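Local coordinates for protein angiotensin-converting enzyme (Anopheles gambiae, PDB 6S1Y) that probably cleaves peptides as a zinc-dependent metallopeptidase of the angiotensin-converting enzyme family, its active site binding a gamma-glutamyl peptide, at residues P243-W257 against W460-P472. Residues are numbered along the deposited sequence; the frame is centred on the assembly and turned at random.
Sequences PIPMHLLGNLWAQTW and WEMRSRYSGVEPP. With KSN ((2~{S})-2-[[(4~{S})-4-azanyl-5-oxidanyl-5-oxidanylidene-pentanoyl]amino]pentanedioic acid), chain H.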
loop_
_atom_site.group_PDB
_atom_site.type_symbol
_atom_site.label_atom_id
_atom_site.label_comp_id
_atom_site.label_asym_id
_atom_site.label_seq_id
_atom_site.Cartn_x
_atom_site.Cartn_y
_atom_site.Cartn_z
ATOM N N PRO A 243 -17.346 -4.199 -18.410
ATOM C CA PRO A 243 -16.199 -4.270 -17.497
ATOM C C PRO A 243 -15.560 -5.649 -17.532
ATOM O O PRO A 243 -16.204 -6.644 -17.879
ATOM C CB PRO A 243 -16.812 -3.972 -16.119
ATOM C CG PRO A 243 -18.143 -3.348 -16.395
ATOM C CD PRO A 243 -18.617 -3.956 -17.707
ATOM N N ILE A 244 -14.280 -5.709 -17.163
ATOM C CA ILE A 244 -13.532 -6.973 -17.183
ATOM C C ILE A 244 -13.946 -7.808 -15.972
ATOM O O ILE A 244 -13.906 -7.294 -14.846
ATOM C CB ILE A 244 -12.030 -6.716 -17.159
ATOM C CG1 ILE A 244 -11.589 -5.909 -18.366
ATOM C CG2 ILE A 244 -11.278 -8.028 -17.080
ATOM C CD1 ILE A 244 -10.180 -5.380 -18.223
ATOM N N PRO A 245 -14.325 -9.087 -16.159
ATOM C CA PRO A 245 -14.478 -9.993 -15.000
ATOM C C PRO A 245 -13.213 -10.014 -14.162
ATOM O O PRO A 245 -12.180 -10.470 -14.643
ATOM C CB PRO A 245 -14.743 -11.366 -15.636
ATOM C CG PRO A 245 -15.237 -11.058 -17.044
ATOM C CD PRO A 245 -14.586 -9.763 -17.447
ATOM N N MET A 246 -13.265 -9.546 -12.918
ATOM C CA MET A 246 -12.048 -9.282 -12.174
ATOM C C MET A 246 -11.290 -10.547 -11.782
ATOM O O MET A 246 -10.099 -10.449 -11.491
ATOM C CB MET A 246 -12.378 -8.450 -10.925
ATOM C CG MET A 246 -13.193 -9.167 -9.911
ATOM S SD MET A 246 -13.895 -8.034 -8.704
ATOM C CE MET A 246 -12.391 -7.569 -7.805
ATOM N N HIS A 247 -11.926 -11.722 -11.774
ATOM C CA HIS A 247 -11.239 -12.930 -11.334
ATOM C C HIS A 247 -10.223 -13.422 -12.344
ATOM O O HIS A 247 -9.500 -14.380 -12.066
ATOM C CB HIS A 247 -12.234 -14.057 -11.026
ATOM C CG HIS A 247 -13.067 -14.495 -12.193
ATOM N ND1 HIS A 247 -13.641 -13.609 -13.073
ATOM C CD2 HIS A 247 -13.445 -15.730 -12.608
ATOM C CE1 HIS A 247 -14.332 -14.277 -13.985
ATOM N NE2 HIS A 247 -14.233 -15.566 -13.724
ATOM N N LEU A 248 -10.154 -12.785 -13.498
ATOM C CA LEU A 248 -9.211 -13.135 -14.545
ATOM C C LEU A 248 -7.989 -12.242 -14.550
ATOM O O LEU A 248 -7.165 -12.356 -15.459
ATOM C CB LEU A 248 -9.885 -13.050 -15.911
ATOM C CG LEU A 248 -11.153 -13.855 -16.070
ATOM C CD1 LEU A 248 -11.780 -13.552 -17.439
ATOM C CD2 LEU A 248 -10.904 -15.346 -15.911
ATOM N N LEU A 249 -7.855 -11.344 -13.581
ATOM C CA LEU A 249 -6.767 -10.374 -13.609
ATOM C C LEU A 249 -5.629 -10.728 -12.663
ATOM O O LEU A 249 -4.769 -9.878 -12.403
ATOM C CB LEU A 249 -7.306 -8.981 -13.300
ATOM C CG LEU A 249 -8.189 -8.453 -14.446
ATOM C CD1 LEU A 249 -9.038 -7.309 -13.964
ATOM C CD2 LEU A 249 -7.305 -8.013 -15.597
ATOM N N GLY A 250 -5.595 -11.974 -12.176
ATOM C CA GLY A 250 -4.430 -12.505 -11.504
ATOM C C GLY A 250 -4.307 -12.137 -10.051
ATOM O O GLY A 250 -3.287 -12.453 -9.439
ATOM N N ASN A 251 -5.355 -11.536 -9.477
ATOM C CA ASN A 251 -5.296 -10.884 -8.171
ATOM C C ASN A 251 -6.726 -10.783 -7.640
ATOM O O ASN A 251 -7.620 -10.375 -8.374
ATOM C CB ASN A 251 -4.651 -9.500 -8.308
ATOM C CG ASN A 251 -4.673 -8.721 -7.025
ATOM O OD1 ASN A 251 -5.703 -8.148 -6.647
ATOM N ND2 ASN A 251 -3.534 -8.677 -6.332
ATOM N N LEU A 252 -6.938 -11.165 -6.372
ATOM C CA LEU A 252 -8.290 -11.282 -5.840
ATOM C C LEU A 252 -9.053 -9.958 -5.863
ATOM O O LEU A 252 -10.288 -9.957 -5.924
ATOM C CB LEU A 252 -8.252 -11.798 -4.401
ATOM C CG LEU A 252 -8.488 -13.292 -4.182
ATOM C CD1 LEU A 252 -8.265 -13.643 -2.733
ATOM C CD2 LEU A 252 -9.897 -13.664 -4.607
ATOM N N TRP A 253 -8.356 -8.830 -5.780
ATOM C CA TRP A 253 -8.975 -7.522 -5.790
ATOM C C TRP A 253 -8.797 -6.798 -7.119
ATOM O O TRP A 253 -9.296 -5.684 -7.277
ATOM C CB TRP A 253 -8.392 -6.703 -4.639
ATOM C CG TRP A 253 -8.410 -7.501 -3.373
ATOM C CD1 TRP A 253 -9.432 -7.585 -2.485
ATOM C CD2 TRP A 253 -7.367 -8.356 -2.876
ATOM N NE1 TRP A 253 -9.097 -8.426 -1.449
ATOM C CE2 TRP A 253 -7.838 -8.929 -1.678
ATOM C CE3 TRP A 253 -6.074 -8.676 -3.320
ATOM C CZ2 TRP A 253 -7.063 -9.784 -0.911
ATOM C CZ3 TRP A 253 -5.306 -9.554 -2.562
ATOM C CH2 TRP A 253 -5.803 -10.096 -1.364
ATOM N N ALA A 254 -8.098 -7.411 -8.076
ATOM C CA ALA A 254 -7.766 -6.784 -9.360
ATOM C C ALA A 254 -7.022 -5.477 -9.171
ATOM O O ALA A 254 -7.141 -4.563 -10.001
ATOM C CB ALA A 254 -9.022 -6.555 -10.204
ATOM N N GLN A 255 -6.253 -5.362 -8.087
ATOM C CA GLN A 255 -5.591 -4.093 -7.808
ATOM C C GLN A 255 -4.321 -3.914 -8.628
ATOM O O GLN A 255 -3.935 -2.786 -8.928
ATOM C CB GLN A 255 -5.278 -3.984 -6.317
ATOM C CG GLN A 255 -4.220 -4.933 -5.793
ATOM C CD GLN A 255 -4.114 -4.845 -4.274
ATOM O OE1 GLN A 255 -5.100 -5.099 -3.567
ATOM N NE2 GLN A 255 -2.965 -4.404 -3.769
ATOM N N THR A 256 -3.643 -5.004 -8.962
ATOM C CA THR A 256 -2.503 -4.994 -9.862
ATOM C C THR A 256 -2.654 -6.220 -10.749
ATOM O O THR A 256 -3.135 -7.264 -10.285
ATOM C CB THR A 256 -1.165 -5.038 -9.118
ATOM O OG1 THR A 256 -1.171 -6.140 -8.212
ATOM C CG2 THR A 256 -0.956 -3.764 -8.301
ATOM N N TRP A 257 -2.264 -6.102 -12.011
ATOM C CA TRP A 257 -2.459 -7.182 -12.962
ATOM C C TRP A 257 -1.139 -7.783 -13.429
ATOM O O TRP A 257 -1.096 -8.420 -14.482
ATOM C CB TRP A 257 -3.274 -6.687 -14.164
ATOM C CG TRP A 257 -4.523 -5.915 -13.823
ATOM C CD1 TRP A 257 -5.197 -5.906 -12.635
ATOM C CD2 TRP A 257 -5.243 -5.033 -14.693
ATOM N NE1 TRP A 257 -6.287 -5.062 -12.717
ATOM C CE2 TRP A 257 -6.329 -4.517 -13.970
ATOM C CE3 TRP A 257 -5.058 -4.614 -16.022
ATOM C CZ2 TRP A 257 -7.237 -3.609 -14.532
ATOM C CZ3 TRP A 257 -5.954 -3.702 -16.569
ATOM C CH2 TRP A 257 -7.027 -3.221 -15.827
ATOM N N TRP A 460 -19.336 -1.659 -5.532
ATOM C CA TRP A 460 -19.065 -2.217 -6.850
ATOM C C TRP A 460 -19.373 -1.219 -7.962
ATOM O O TRP A 460 -18.769 -1.284 -9.036
ATOM C CB TRP A 460 -19.860 -3.507 -7.046
ATOM C CG TRP A 460 -19.344 -4.636 -6.204
ATOM C CD1 TRP A 460 -20.012 -5.322 -5.218
ATOM C CD2 TRP A 460 -18.033 -5.212 -6.273
ATOM N NE1 TRP A 460 -19.179 -6.299 -4.663
ATOM C CE2 TRP A 460 -17.962 -6.237 -5.290
ATOM C CE3 TRP A 460 -16.906 -4.956 -7.059
ATOM C CZ2 TRP A 460 -16.823 -7.003 -5.101
ATOM C CZ3 TRP A 460 -15.766 -5.719 -6.851
ATOM C CH2 TRP A 460 -15.742 -6.731 -5.883
ATOM N N GLU A 461 -20.283 -0.274 -7.722
ATOM C CA GLU A 461 -20.544 0.758 -8.719
ATOM C C GLU A 461 -19.325 1.658 -8.878
ATOM O O GLU A 461 -18.934 1.991 -10.006
ATOM C CB GLU A 461 -21.796 1.575 -8.338
ATOM C CG GLU A 461 -22.066 2.774 -9.250
ATOM C CD GLU A 461 -23.227 3.656 -8.761
ATOM O OE1 GLU A 461 -22.975 4.613 -7.995
ATOM O OE2 GLU A 461 -24.391 3.373 -9.127
ATOM N N MET A 462 -18.696 2.046 -7.765
ATOM C CA MET A 462 -17.489 2.864 -7.863
ATOM C C MET A 462 -16.331 2.080 -8.482
ATOM O O MET A 462 -15.590 2.612 -9.310
ATOM C CB MET A 462 -17.108 3.399 -6.477
ATOM C CG MET A 462 -17.996 4.560 -5.990
ATOM S SD MET A 462 -17.502 5.248 -4.376
ATOM C CE MET A 462 -15.765 5.114 -4.618
ATOM N N ARG A 463 -16.159 0.810 -8.102
ATOM C CA ARG A 463 -15.094 0.020 -8.722
ATOM C C ARG A 463 -15.289 -0.050 -10.236
ATOM O O ARG A 463 -14.321 0.026 -11.011
ATOM C CB ARG A 463 -15.041 -1.391 -8.119
ATOM C CG ARG A 463 -14.770 -1.464 -6.602
ATOM C CD ARG A 463 -13.296 -1.268 -6.221
ATOM N NE ARG A 463 -12.459 -2.204 -6.961
ATOM C CZ ARG A 463 -11.619 -1.853 -7.934
ATOM N NH1 ARG A 463 -11.440 -0.570 -8.277
ATOM N NH2 ARG A 463 -10.965 -2.796 -8.562
ATOM N N SER A 464 -16.531 -0.208 -10.686
ATOM C CA SER A 464 -16.786 -0.240 -12.121
ATOM C C SER A 464 -16.487 1.114 -12.749
ATOM O O SER A 464 -15.814 1.188 -13.785
ATOM C CB SER A 464 -18.235 -0.669 -12.380
ATOM O OG SER A 464 -18.550 -0.629 -13.758
ATOM N N ARG A 465 -16.924 2.200 -12.124
ATOM C CA ARG A 465 -16.751 3.516 -12.745
ATOM C C ARG A 465 -15.279 3.835 -12.965
ATOM O O ARG A 465 -14.873 4.259 -14.054
ATOM C CB ARG A 465 -17.410 4.600 -11.901
ATOM C CG ARG A 465 -17.004 6.011 -12.333
ATOM C CD ARG A 465 -18.076 7.061 -12.041
ATOM N NE ARG A 465 -17.604 8.388 -12.462
ATOM C CZ ARG A 465 -17.648 8.843 -13.718
ATOM N NH1 ARG A 465 -17.194 10.055 -14.000
ATOM N NH2 ARG A 465 -18.158 8.092 -14.688
ATOM N N TYR A 466 -14.447 3.614 -11.958
ATOM C CA TYR A 466 -13.074 4.065 -12.067
ATOM C C TYR A 466 -12.104 2.986 -12.533
ATOM O O TYR A 466 -11.067 3.335 -13.122
ATOM C CB TYR A 466 -12.630 4.668 -10.736
ATOM C CG TYR A 466 -13.397 5.936 -10.434
ATOM C CD1 TYR A 466 -13.086 7.127 -11.079
ATOM C CD2 TYR A 466 -14.469 5.936 -9.541
ATOM C CE1 TYR A 466 -13.805 8.291 -10.820
ATOM C CE2 TYR A 466 -15.194 7.097 -9.292
ATOM C CZ TYR A 466 -14.847 8.263 -9.932
ATOM O OH TYR A 466 -15.559 9.412 -9.695
ATOM N N SER A 467 -12.414 1.697 -12.343
ATOM C CA SER A 467 -11.477 0.657 -12.766
ATOM C C SER A 467 -12.012 -0.209 -13.886
ATOM O O SER A 467 -11.232 -0.909 -14.521
ATOM C CB SER A 467 -11.106 -0.265 -11.601
ATOM O OG SER A 467 -10.316 0.424 -10.671
ATOM N N GLY A 468 -13.316 -0.176 -14.146
ATOM C CA GLY A 468 -13.850 -0.974 -15.235
ATOM C C GLY A 468 -13.686 -2.457 -15.020
ATOM O O GLY A 468 -13.394 -3.182 -15.978
ATOM N N VAL A 469 -13.856 -2.927 -13.777
ATOM C CA VAL A 469 -13.831 -4.350 -13.449
ATOM C C VAL A 469 -15.069 -4.656 -12.619
ATOM O O VAL A 469 -15.658 -3.766 -11.993
ATOM C CB VAL A 469 -12.553 -4.771 -12.682
ATOM C CG1 VAL A 469 -11.336 -4.374 -13.466
ATOM C CG2 VAL A 469 -12.519 -4.172 -11.298
ATOM N N GLU A 470 -15.441 -5.934 -12.589
ATOM C CA GLU A 470 -16.681 -6.341 -11.937
ATOM C C GLU A 470 -16.531 -7.746 -11.369
ATOM O O GLU A 470 -15.732 -8.546 -11.870
ATOM C CB GLU A 470 -17.877 -6.307 -12.918
ATOM C CG GLU A 470 -17.822 -7.383 -14.013
ATOM C CD GLU A 470 -18.954 -7.305 -15.036
ATOM O OE1 GLU A 470 -19.693 -6.267 -15.054
ATOM O OE2 GLU A 470 -19.111 -8.285 -15.817
ATOM N N PRO A 471 -17.337 -8.095 -10.369
ATOM C CA PRO A 471 -17.363 -9.458 -9.854
ATOM C C PRO A 471 -17.688 -10.472 -10.934
ATOM O O PRO A 471 -18.366 -10.162 -11.923
ATOM C CB PRO A 471 -18.483 -9.415 -8.799
ATOM C CG PRO A 471 -18.605 -7.985 -8.400
ATOM C CD PRO A 471 -18.257 -7.206 -9.631
ATOM N N PRO A 472 -17.274 -11.730 -10.731
ATOM C CA PRO A 472 -17.584 -12.790 -11.693
ATOM C C PRO A 472 -19.001 -13.338 -11.590
ATOM O O PRO A 472 -19.411 -14.124 -12.454
ATOM C CB PRO A 472 -16.570 -13.871 -11.316
ATOM C CG PRO A 472 -16.508 -13.727 -9.809
ATOM C CD PRO A 472 -16.535 -12.246 -9.566
HETATM C C10 KSN H . -0.044 -2.175 7.969
HETATM C C13 KSN H . 2.262 -1.920 3.941
HETATM C C17 KSN H . -1.557 -3.943 -0.969
HETATM C C02 KSN H . -0.226 -3.195 -1.105
HETATM C C03 KSN H . 0.467 -2.817 0.212
HETATM C C04 KSN H . 0.072 -3.603 1.452
HETATM C C05 KSN H . 1.225 -4.375 2.145
HETATM C C07 KSN H . 1.155 -2.944 4.294
HETATM C C08 KSN H . 0.985 -3.167 5.792
HETATM C C09 KSN H . 0.440 -1.928 6.527
HETATM N N01 KSN H . -0.412 -1.959 -1.875
HETATM N N06 KSN H . 1.672 -4.074 3.512
HETATM O O11 KSN H . -0.316 -3.357 8.345
HETATM O O12 KSN H . -0.191 -1.207 8.793
HETATM O O14 KSN H . 3.450 -2.336 3.849
HETATM O O15 KSN H . 2.010 -0.723 3.707
HETATM O O16 KSN H . 1.728 -5.298 1.576
HETATM O O18 KSN H . -1.517 -5.198 -0.864
HETATM O O19 KSN H . -2.689 -3.389 -0.963
HETATM O O HOH W 1 -18.893 -7.625 -18.294
HETATM O O HOH W 2 -11.773 -4.619 -6.092
HETATM O O HOH W 3 -8.918 -2.556 -10.357
#
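A two-stranded parallel sheet joins 244-245 to 469-470, and the loop that continues from its first strand reaches the ligand pocket. Three backbone bonds define the register: I244 N donates to G468 O (2.9 Å), E470 N to I244 O, and M246 N to E470 O. G468, with positive phi, is the first residue to leave the helical conformation of 455-467, and strand 469-470 follows at once.

On one face V469 is the central apolar residue: its CG1 lies 3.8 Å from L249 CD1, with W257 CZ2 more loosely packed against CG1 and A254 CB against CG2. On the opposite face the E470 side chain crosses the P243 ring at about a right angle, because chi1 of 69° sets CG between N and the carbonyl carbon and the chain then runs extended. E470 OE1 bonds to S599 OG, and OE2 accepts from a water 2.6 Å away that also donates to P243 O.

Past the strands, chi1 of M246 (67°) and an extended chi2 place SD 3.5 Å from W460 CZ3, an oblique Met-aromatic contact, and the bend at chi3 lays CE beside the same indole, 4.0 Å from W460 CH2; P471 CG covers a face of that ring. P472 CB sits over the centre of the H247 ring, a CH-pi contact only 12° off the normal.

Water also spans the segments: R463 NE and NH2 each donate to one, and these donate in turn to W253 O and A254 O. S467 OG, in the guanidinium plane, accepts from NH1 and helps fix the group's rotation. N251 OD1 accepts from W253 N (an Asx turn) and, from the opposite face of its plane, from Q255 N, an arrangement likely to position Q255, whose NE2 binds ligand O19 at 3.0 Å. The whole is a short two-stranded parallel sheet pairing segments distant in sequence in a largely helical peptidase, beside the pocket that holds the gamma-glutamyl ligand.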